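Long-range contacts in protein secretion chaperonin CsaA (Picrophilus torridus, PDB 5ZDI), which probably binds tRNA through a domain of the OB-fold class and is named for a chaperone role in protein secretion: residues 21-26 with 74-79; 29-34 with 48-53; 35-40 with 63-68. One frame throughout, in Å; residues are numbered along the deposited sequence.

Contact 1 (21-26 with 74-79); sequences SDFKEA and IANFIS
The carbonyl oxygen of Ile-74 is approached by two groups: the backbone N-H of Phe-77, which hydrogen-bonds to Ile-74 O from Phe-77 N at 2.8 Å, and the aromatic edge of Phe-23, whose CZ lies 3.5 Å from Ile-74 O with the oxygen in the ring plane. With CG anti to the backbone N (chi1 -170°), the Phe-23 ring reaches across to the other segment, and its tip lodges against Ile-74 and Phe-77. Phe-23 CZ packs on Ile-74 CG2 at 3.7 Å and lies equally close to Phe-77 CB. One face of this ring receives the edge of Phe-77 in a T-shaped (edge-to-face) pair, the centroids 5.0 Å apart and the planes at 57°; Ala-26 CB covers the opposite face, toward the rim.

The receiving element is a beta hairpin with a two-residue loop, a type II' turn from Ile-74 to Phe-77, which joins strands 72-74 and 77-88 of the OB-fold domain. Across from it, residues 23-26 form a type I turn just beyond strand 12-22. Ser-47 and Lys-32, on two further strands, also touch Phe-23.

Toward the surface the two turns meet more loosely. Glu-25 CB rests on Ala-75 CB at 3.9 Å, and the chain bends at chi2 (87°), which folds CD back; Glu-25 OE1 lies at the edge of the Phe-23 ring, in its plane. The Glu-25 and Asn-76 side chains cross at about a right angle without hydrogen-bonding, Glu-25 OE2 standing 3.7 Å from Asn-76 ND2.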
loop_
_atom_site.group_PDB
_atom_site.type_symbol
_atom_site.label_atom_id
_atom_site.label_comp_id
_atom_site.label_asym_id
_atom_site.label_seq_id
_atom_site.Cartn_x
_atom_site.Cartn_y
_atom_site.Cartn_z
ATOM N N SER A 21 5.773 2.998 21.276
ATOM C CA SER A 21 5.983 2.403 22.602
ATOM C C SER A 21 5.685 0.905 22.532
ATOM O O SER A 21 5.057 0.437 21.637
ATOM C CB SER A 21 5.087 3.083 23.676
ATOM O OG SER A 21 3.708 2.771 23.520
ATOM N N ASP A 22 6.173 0.140 23.517
ATOM C CA ASP A 22 5.819 -1.276 23.549
ATOM C C ASP A 22 4.362 -1.494 23.907
ATOM O O ASP A 22 3.846 -0.824 24.803
ATOM C CB ASP A 22 6.743 -2.096 24.478
ATOM C CG ASP A 22 8.166 -2.064 24.035
ATOM O OD1 ASP A 22 8.427 -2.400 22.874
ATOM O OD2 ASP A 22 9.071 -1.793 24.841
ATOM N N PHE A 23 3.690 -2.442 23.246
ATOM C CA PHE A 23 2.345 -2.791 23.576
ATOM C C PHE A 23 2.380 -4.041 24.510
ATOM O O PHE A 23 2.107 -5.172 24.120
ATOM C CB PHE A 23 1.527 -3.005 22.306
ATOM C CG PHE A 23 0.044 -3.154 22.507
ATOM C CD1 PHE A 23 -0.549 -3.066 23.757
ATOM C CD2 PHE A 23 -0.777 -3.454 21.416
ATOM C CE1 PHE A 23 -1.894 -3.242 23.886
ATOM C CE2 PHE A 23 -2.131 -3.617 21.565
ATOM C CZ PHE A 23 -2.683 -3.573 22.826
ATOM N N LYS A 24 2.661 -3.761 25.775
ATOM C CA LYS A 24 2.988 -4.818 26.754
ATOM C C LYS A 24 1.881 -5.831 26.984
ATOM O O LYS A 24 2.130 -7.040 27.158
ATOM C CB LYS A 24 3.343 -4.142 28.067
ATOM C CG LYS A 24 4.625 -3.385 27.938
ATOM C CD LYS A 24 4.930 -2.668 29.237
ATOM C CE LYS A 24 6.136 -1.796 29.077
ATOM N NZ LYS A 24 6.252 -0.949 30.277
ATOM N N GLU A 25 0.650 -5.379 26.894
ATOM C CA GLU A 25 -0.474 -6.271 27.148
ATOM C C GLU A 25 -0.879 -7.139 25.969
ATOM O O GLU A 25 -1.781 -8.019 26.109
ATOM C CB GLU A 25 -1.704 -5.389 27.534
ATOM C CG GLU A 25 -1.459 -4.492 28.747
ATOM C CD GLU A 25 -0.835 -3.107 28.466
ATOM O OE1 GLU A 25 -0.229 -2.810 27.354
ATOM O OE2 GLU A 25 -0.943 -2.285 29.433
ATOM N N ALA A 26 -0.348 -6.888 24.763
ATOM C CA ALA A 26 -0.814 -7.596 23.592
ATOM C C ALA A 26 -0.253 -9.018 23.630
ATOM O O ALA A 26 0.875 -9.216 24.025
ATOM C CB ALA A 26 -0.410 -6.938 22.315
ATOM N N ILE A 74 -8.074 -3.643 21.709
ATOM C CA ILE A 74 -7.180 -4.741 21.945
ATOM C C ILE A 74 -6.690 -4.503 23.380
ATOM O O ILE A 74 -6.101 -3.452 23.685
ATOM C CB ILE A 74 -5.980 -4.735 20.993
ATOM C CG1 ILE A 74 -6.430 -4.762 19.531
ATOM C CG2 ILE A 74 -5.040 -5.916 21.306
ATOM C CD1 ILE A 74 -5.344 -4.516 18.518
ATOM N N ALA A 75 -7.010 -5.440 24.288
ATOM C CA ALA A 75 -6.869 -5.195 25.718
ATOM C C ALA A 75 -7.464 -3.865 26.095
ATOM O O ALA A 75 -8.625 -3.609 25.787
ATOM C CB ALA A 75 -5.388 -5.339 26.154
ATOM N N ASN A 76 -6.681 -3.012 26.743
ATOM C CA ASN A 76 -7.028 -1.642 27.123
ATOM C C ASN A 76 -6.627 -0.528 26.129
ATOM O O ASN A 76 -6.568 0.637 26.493
ATOM C CB ASN A 76 -6.272 -1.332 28.423
ATOM C CG ASN A 76 -4.740 -1.349 28.232
ATOM O OD1 ASN A 76 -4.174 -2.179 27.485
ATOM N ND2 ASN A 76 -4.060 -0.420 28.906
ATOM N N PHE A 77 -6.334 -0.887 24.880
ATOM C CA PHE A 77 -5.835 0.072 23.876
ATOM C C PHE A 77 -6.803 0.056 22.698
ATOM O O PHE A 77 -7.326 -1.005 22.351
ATOM C CB PHE A 77 -4.459 -0.417 23.445
ATOM C CG PHE A 77 -3.802 0.412 22.373
ATOM C CD1 PHE A 77 -3.364 1.704 22.618
ATOM C CD2 PHE A 77 -3.648 -0.124 21.103
ATOM C CE1 PHE A 77 -2.730 2.431 21.601
ATOM C CE2 PHE A 77 -3.022 0.618 20.084
ATOM C CZ PHE A 77 -2.563 1.875 20.329
ATOM N N ILE A 78 -7.013 1.210 22.087
ATOM C CA ILE A 78 -7.833 1.293 20.878
ATOM C C ILE A 78 -6.936 1.587 19.678
ATOM O O ILE A 78 -6.340 2.671 19.588
ATOM C CB ILE A 78 -8.920 2.384 21.012
ATOM C CG1 ILE A 78 -9.817 2.058 22.201
ATOM C CG2 ILE A 78 -9.734 2.478 19.738
ATOM C CD1 ILE A 78 -10.745 3.198 22.561
ATOM N N SER A 79 -6.954 0.641 18.757
ATOM C CA SER A 79 -6.227 0.737 17.504
ATOM C C SER A 79 -7.210 1.336 16.500
ATOM O O SER A 79 -8.222 0.720 16.177
ATOM C CB SER A 79 -5.730 -0.582 17.053
ATOM O OG SER A 79 -4.958 -0.419 15.873
#

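Contact 2 (29-34 with 48-53); sequences PAYKLK and AQITNY
Tyr-31 and Ala-48 form an antiparallel hydrogen-bonded pair, with Tyr-31 N to Ala-48 O and Ala-48 N to Tyr-31 O both 2.9 Å, and from this base the tyrosine side chain runs out over the loop after strand 43-48. Tyr-31 CB stands 4.1 Å from Ala-48 O, which also takes a weak bond from Ile-50 N in the inverse gamma turn centred on Gln-49. CG, anti to the carbonyl carbon (chi1 -64°), starts the ring toward Ile-50 and Thr-51. Tyr-31 CD2 packs on Ile-50 CG1 at 4.0 Å. Thr-51 CG2 sits over the ring centre in a CH-pi contact, 3.9 Å from the Tyr-31 centroid and 8° off the normal. Tyr-31 CE2 passes 3.6 Å from Ile-50 O. At the tip, Tyr-31 OH donates to Tyr-53 O at 2.7 Å, lying in the carbonyl plane.

On the same face of the sheet, Leu-33 CD1 touches Ala-48 CB at 3.8 Å. Tyr-53 itself sends its hydroxyl to Asp-98 of the second subunit. The loop thus offers backbone groups to be held, Tyr-53 O directly and Thr-51 N through a water on Pro-29 O, alongside apolar contacts; the phenol bond and the methyl covering one face would probably hinder the ring from turning.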
loop_
_atom_site.group_PDB
_atom_site.type_symbol
_atom_site.label_atom_id
_atom_site.label_comp_id
_atom_site.label_asym_id
_atom_site.label_seq_id
_atom_site.Cartn_x
_atom_site.Cartn_y
_atom_site.Cartn_z
ATOM N N PRO A 29 3.804 -9.920 19.794
ATOM C CA PRO A 29 4.731 -8.774 19.985
ATOM C C PRO A 29 4.256 -7.582 19.136
ATOM O O PRO A 29 4.117 -7.755 17.940
ATOM C CB PRO A 29 6.054 -9.299 19.431
ATOM C CG PRO A 29 5.662 -10.423 18.613
ATOM C CD PRO A 29 4.444 -11.043 19.123
ATOM N N ALA A 30 4.119 -6.409 19.749
ATOM C CA ALA A 30 3.546 -5.305 18.991
ATOM C C ALA A 30 4.010 -4.013 19.529
ATOM O O ALA A 30 4.351 -3.919 20.715
ATOM C CB ALA A 30 2.049 -5.388 19.011
ATOM N N TYR A 31 3.968 -3.000 18.710
ATOM C CA TYR A 31 4.121 -1.639 19.168
ATOM C C TYR A 31 2.783 -0.891 19.124
ATOM O O TYR A 31 1.975 -1.112 18.213
ATOM C CB TYR A 31 5.075 -0.813 18.301
ATOM C CG TYR A 31 6.532 -1.261 18.273
ATOM C CD1 TYR A 31 7.215 -1.544 19.477
ATOM C CD2 TYR A 31 7.226 -1.373 17.117
ATOM C CE1 TYR A 31 8.502 -1.945 19.480
ATOM C CE2 TYR A 31 8.577 -1.732 17.093
ATOM C CZ TYR A 31 9.210 -2.053 18.310
ATOM O OH TYR A 31 10.527 -2.429 18.240
ATOM N N LYS A 32 2.658 0.023 20.059
ATOM C CA LYS A 32 1.692 1.150 19.980
ATOM C C LYS A 32 2.361 2.283 19.197
ATOM O O LYS A 32 3.440 2.781 19.531
ATOM C CB LYS A 32 1.263 1.633 21.387
ATOM C CG LYS A 32 0.591 0.635 22.248
ATOM C CD LYS A 32 0.541 1.326 23.646
ATOM C CE LYS A 32 -0.382 0.591 24.500
ATOM N NZ LYS A 32 -0.435 1.316 25.798
ATOM N N LEU A 33 1.706 2.721 18.133
ATOM C CA LEU A 33 2.157 3.789 17.295
ATOM C C LEU A 33 1.191 4.975 17.337
ATOM O O LEU A 33 -0.012 4.780 17.291
ATOM C CB LEU A 33 2.124 3.336 15.808
ATOM C CG LEU A 33 2.824 2.066 15.453
ATOM C CD1 LEU A 33 2.742 1.836 13.953
ATOM C CD2 LEU A 33 4.274 2.177 15.845
ATOM N N LYS A 34 1.746 6.182 17.444
ATOM C CA LYS A 34 1.008 7.429 17.315
ATOM C C LYS A 34 1.450 8.055 15.997
ATOM O O LYS A 34 2.612 8.355 15.788
ATOM C CB LYS A 34 1.230 8.320 18.519
ATOM C CG LYS A 34 0.546 9.653 18.318
ATOM C CD LYS A 34 0.651 10.445 19.610
ATOM C CE LYS A 34 0.113 11.823 19.410
ATOM N NZ LYS A 34 -0.010 12.337 20.806
ATOM N N ALA A 48 0.682 -2.336 15.936
ATOM C CA ALA A 48 1.353 -2.935 14.767
ATOM C C ALA A 48 2.376 -4.011 15.159
ATOM O O ALA A 48 3.285 -3.695 15.963
ATOM C CB ALA A 48 2.057 -1.862 13.930
ATOM N N GLN A 49 2.262 -5.202 14.556
ATOM C CA GLN A 49 3.212 -6.312 14.808
ATOM C C GLN A 49 4.424 -6.159 13.932
ATOM O O GLN A 49 4.691 -7.001 13.036
ATOM C CB GLN A 49 2.505 -7.657 14.571
ATOM C CG GLN A 49 1.413 -7.860 15.591
ATOM C CD GLN A 49 0.489 -8.969 15.203
ATOM O OE1 GLN A 49 0.961 -10.038 14.841
ATOM N NE2 GLN A 49 -0.781 -8.773 15.419
ATOM N N ILE A 50 5.191 -5.123 14.239
ATOM C CA ILE A 50 6.376 -4.721 13.477
ATOM C C ILE A 50 7.638 -4.584 14.365
ATOM O O ILE A 50 8.547 -3.786 14.118
ATOM C CB ILE A 50 6.128 -3.481 12.637
ATOM C CG1 ILE A 50 5.709 -2.314 13.525
ATOM C CG2 ILE A 50 5.060 -3.768 11.562
ATOM C CD1 ILE A 50 5.553 -0.964 12.753
ATOM N N THR A 51 7.719 -5.429 15.396
ATOM C CA THR A 51 8.840 -5.322 16.322
ATOM C C THR A 51 10.159 -5.867 15.763
ATOM O O THR A 51 11.197 -5.825 16.440
ATOM C CB THR A 51 8.538 -5.997 17.684
ATOM O OG1 THR A 51 8.457 -7.421 17.497
ATOM C CG2 THR A 51 7.304 -5.482 18.195
ATOM N N ASN A 52 10.148 -6.387 14.540
ATOM C CA ASN A 52 11.367 -6.535 13.787
ATOM C C ASN A 52 12.081 -5.246 13.498
ATOM O O ASN A 52 13.314 -5.223 13.273
ATOM C CB ASN A 52 11.146 -7.363 12.491
ATOM C CG ASN A 52 9.908 -6.908 11.619
ATOM O OD1 ASN A 52 8.777 -6.682 12.159
ATOM N ND2 ASN A 52 10.109 -6.863 10.244
ATOM N N TYR A 53 11.335 -4.116 13.522
ATOM C CA TYR A 53 11.948 -2.817 13.417
ATOM C C TYR A 53 12.260 -2.339 14.848
ATOM O O TYR A 53 11.427 -2.501 15.719
ATOM C CB TYR A 53 11.013 -1.812 12.797
ATOM C CG TYR A 53 10.699 -2.007 11.333
ATOM C CD1 TYR A 53 9.776 -3.019 10.932
ATOM C CD2 TYR A 53 11.148 -1.129 10.369
ATOM C CE1 TYR A 53 9.475 -3.203 9.600
ATOM C CE2 TYR A 53 10.838 -1.299 9.030
ATOM C CZ TYR A 53 9.995 -2.336 8.670
ATOM O OH TYR A 53 9.641 -2.528 7.323
HETATM O O HOH W 1 6.120 -7.903 16.020
#

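Contact 3 (35-40 with 63-68); sequences IYFGDI and IIAVVN
Ile-35 and Ile-63 face each other with CA atoms 8.8 Å apart, as do Phe-37 and Val-67 at 9.0 Å, so the segments meet through side chains alone, without backbone pairing. Phe-37 carries most of the contact. Its CG stands anti to the carbonyl carbon (chi1 -79°), which carries it away from its own backbone toward 63-68, and the ring slides past Val-67 in the opposite direction. Val-67 CG1 lies over one face, offset toward the rim, in a CH-pi contact 4.1 Å from the Phe-37 centroid and 20° off the normal. At the ring edge, Ala-65 CB comes within 3.7 Å of Phe-37 CZ. Ile-63 CD1 is shared between two partners: it meets Ile-35 CG2 at 4.0 Å and, more distantly, Phe-37 CZ at 4.3 Å. An alanine in place of Phe-37 would probably open a gap beside Ala-65 and deprive the Val-67 methyl of the aromatic face it packs on.

The contact belongs to the apolar interior of the OB-type barrel. Strand 12-22 pairs with both 31-36 and 62-66 and bridges them, while Val-81 and Val-83 of strand 77-88 pack on Phe-37 and Ile-35. Ile-64 and Val-66 point the other way and meet Leu-95 and Phe-7 of the second subunit.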
loop_
_atom_site.group_PDB
_atom_site.type_symbol
_atom_site.label_atom_id
_atom_site.label_comp_id
_atom_site.label_asym_id
_atom_site.label_seq_id
_atom_site.Cartn_x
_atom_site.Cartn_y
_atom_site.Cartn_z
ATOM N N ILE A 35 0.485 8.190 15.071
ATOM C CA ILE A 35 0.763 8.485 13.653
ATOM C C ILE A 35 -0.015 9.756 13.266
ATOM O O ILE A 35 -1.229 9.906 13.618
ATOM C CB ILE A 35 0.249 7.336 12.776
ATOM C CG1 ILE A 35 0.803 6.023 13.279
ATOM C CG2 ILE A 35 0.557 7.578 11.320
ATOM C CD1 ILE A 35 0.351 4.802 12.547
ATOM N N TYR A 36 0.666 10.624 12.548
ATOM C CA TYR A 36 0.071 11.915 12.085
ATOM C C TYR A 36 -0.359 11.740 10.661
ATOM O O TYR A 36 0.399 11.245 9.863
ATOM C CB TYR A 36 1.104 13.020 12.167
ATOM C CG TYR A 36 0.562 14.385 11.715
ATOM C CD1 TYR A 36 -0.490 15.004 12.405
ATOM C CD2 TYR A 36 1.120 15.056 10.606
ATOM C CE1 TYR A 36 -0.953 16.264 12.011
ATOM C CE2 TYR A 36 0.593 16.283 10.163
ATOM C CZ TYR A 36 -0.422 16.867 10.883
ATOM O OH TYR A 36 -0.918 18.093 10.452
ATOM N N PHE A 37 -1.610 12.129 10.352
ATOM C CA PHE A 37 -2.237 11.920 9.044
ATOM C C PHE A 37 -2.682 13.278 8.452
ATOM O O PHE A 37 -3.566 13.353 7.616
ATOM C CB PHE A 37 -3.448 11.024 9.259
ATOM C CG PHE A 37 -3.086 9.577 9.400
ATOM C CD1 PHE A 37 -2.752 8.806 8.271
ATOM C CD2 PHE A 37 -3.145 8.945 10.633
ATOM C CE1 PHE A 37 -2.395 7.471 8.371
ATOM C CE2 PHE A 37 -2.820 7.581 10.752
ATOM C CZ PHE A 37 -2.436 6.859 9.651
ATOM N N GLY A 38 -2.081 14.357 8.921
ATOM C CA GLY A 38 -2.306 15.674 8.283
ATOM C C GLY A 38 -3.281 16.505 9.134
ATOM O O GLY A 38 -3.910 16.010 10.108
ATOM N N ASP A 39 -3.573 17.698 8.650
ATOM C CA ASP A 39 -4.323 18.724 9.376
ATOM C C ASP A 39 -5.785 18.419 9.622
ATOM O O ASP A 39 -6.443 19.093 10.451
ATOM C CB ASP A 39 -4.327 20.074 8.610
ATOM C CG ASP A 39 -2.976 20.728 8.522
ATOM O OD1 ASP A 39 -2.227 20.771 9.534
ATOM O OD2 ASP A 39 -2.665 21.229 7.414
ATOM N N ILE A 40 -6.382 17.559 8.803
ATOM C CA ILE A 40 -7.791 17.240 8.933
ATOM C C ILE A 40 -8.005 15.978 9.782
ATOM O O ILE A 40 -8.758 15.968 10.767
ATOM C CB ILE A 40 -8.449 17.108 7.544
ATOM C CG1 ILE A 40 -8.385 18.469 6.826
ATOM C CG2 ILE A 40 -9.874 16.612 7.666
ATOM C CD1 ILE A 40 -8.420 18.358 5.308
ATOM N N ILE A 63 4.410 5.942 6.487
ATOM C CA ILE A 63 3.747 4.641 6.368
ATOM C C ILE A 63 2.406 4.842 5.613
ATOM O O ILE A 63 2.015 5.978 5.297
ATOM C CB ILE A 63 3.514 4.008 7.763
ATOM C CG1 ILE A 63 2.728 4.866 8.745
ATOM C CG2 ILE A 63 4.838 3.676 8.418
ATOM C CD1 ILE A 63 1.258 4.969 8.419
ATOM N N ILE A 64 1.739 3.717 5.341
ATOM C CA ILE A 64 0.485 3.702 4.721
ATOM C C ILE A 64 -0.519 2.994 5.573
ATOM O O ILE A 64 -0.253 1.931 6.103
ATOM C CB ILE A 64 0.657 2.892 3.357
ATOM C CG1 ILE A 64 1.802 3.452 2.513
ATOM C CG2 ILE A 64 -0.594 2.850 2.522
ATOM C CD1 ILE A 64 1.616 4.906 2.070
ATOM N N ALA A 65 -1.730 3.578 5.713
ATOM C CA ALA A 65 -2.745 2.997 6.579
ATOM C C ALA A 65 -4.159 3.170 6.065
ATOM O O ALA A 65 -4.487 4.169 5.410
ATOM C CB ALA A 65 -2.631 3.589 7.969
ATOM N N VAL A 66 -5.007 2.205 6.464
ATOM C CA VAL A 66 -6.424 2.300 6.292
ATOM C C VAL A 66 -6.977 3.169 7.415
ATOM O O VAL A 66 -6.772 2.824 8.599
ATOM C CB VAL A 66 -7.107 0.944 6.337
ATOM C CG1 VAL A 66 -8.631 1.258 6.200
ATOM C CG2 VAL A 66 -6.619 0.071 5.208
ATOM N N VAL A 67 -7.710 4.255 7.070
ATOM C CA VAL A 67 -8.123 5.194 8.098
ATOM C C VAL A 67 -9.627 5.258 8.418
ATOM O O VAL A 67 -10.012 5.960 9.352
ATOM C CB VAL A 67 -7.640 6.652 7.774
ATOM C CG1 VAL A 67 -6.106 6.659 7.692
ATOM C CG2 VAL A 67 -8.376 7.211 6.542
ATOM N N ASN A 68 -10.407 4.459 7.736
ATOM C CA ASN A 68 -11.884 4.442 7.916
ATOM C C ASN A 68 -12.464 3.147 8.385
ATOM O O ASN A 68 -13.657 2.832 8.134
ATOM C CB ASN A 68 -12.539 4.937 6.615
ATOM C CG ASN A 68 -12.382 3.994 5.430
ATOM O OD1 ASN A 68 -11.375 3.267 5.288
ATOM N ND2 ASN A 68 -13.396 4.011 4.516
#

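Overall arrangement
Contacts 2 and 3 share strand 31-36 but lie on opposite sides of the chain's centre, about 17 Å apart between centres. Contact 3 is buried and wholly apolar, contact 2 is partly buried and mixes strand pairing with a water and a phenol bond, and contact 1 is a surface meeting of two turns around a single buried phenylalanine. Contacts 1 and 2 touch directly: Ser-21 O and Lys-32 N, 2.9 Å apart, probably hydrogen-bond where strands 12-22 and 31-36 run side by side. Contact 1 does not reach contact 3, yet strand 12-22 adjoins both strands that contact 3 brings together, and one curled antiparallel sheet therefore connects all three.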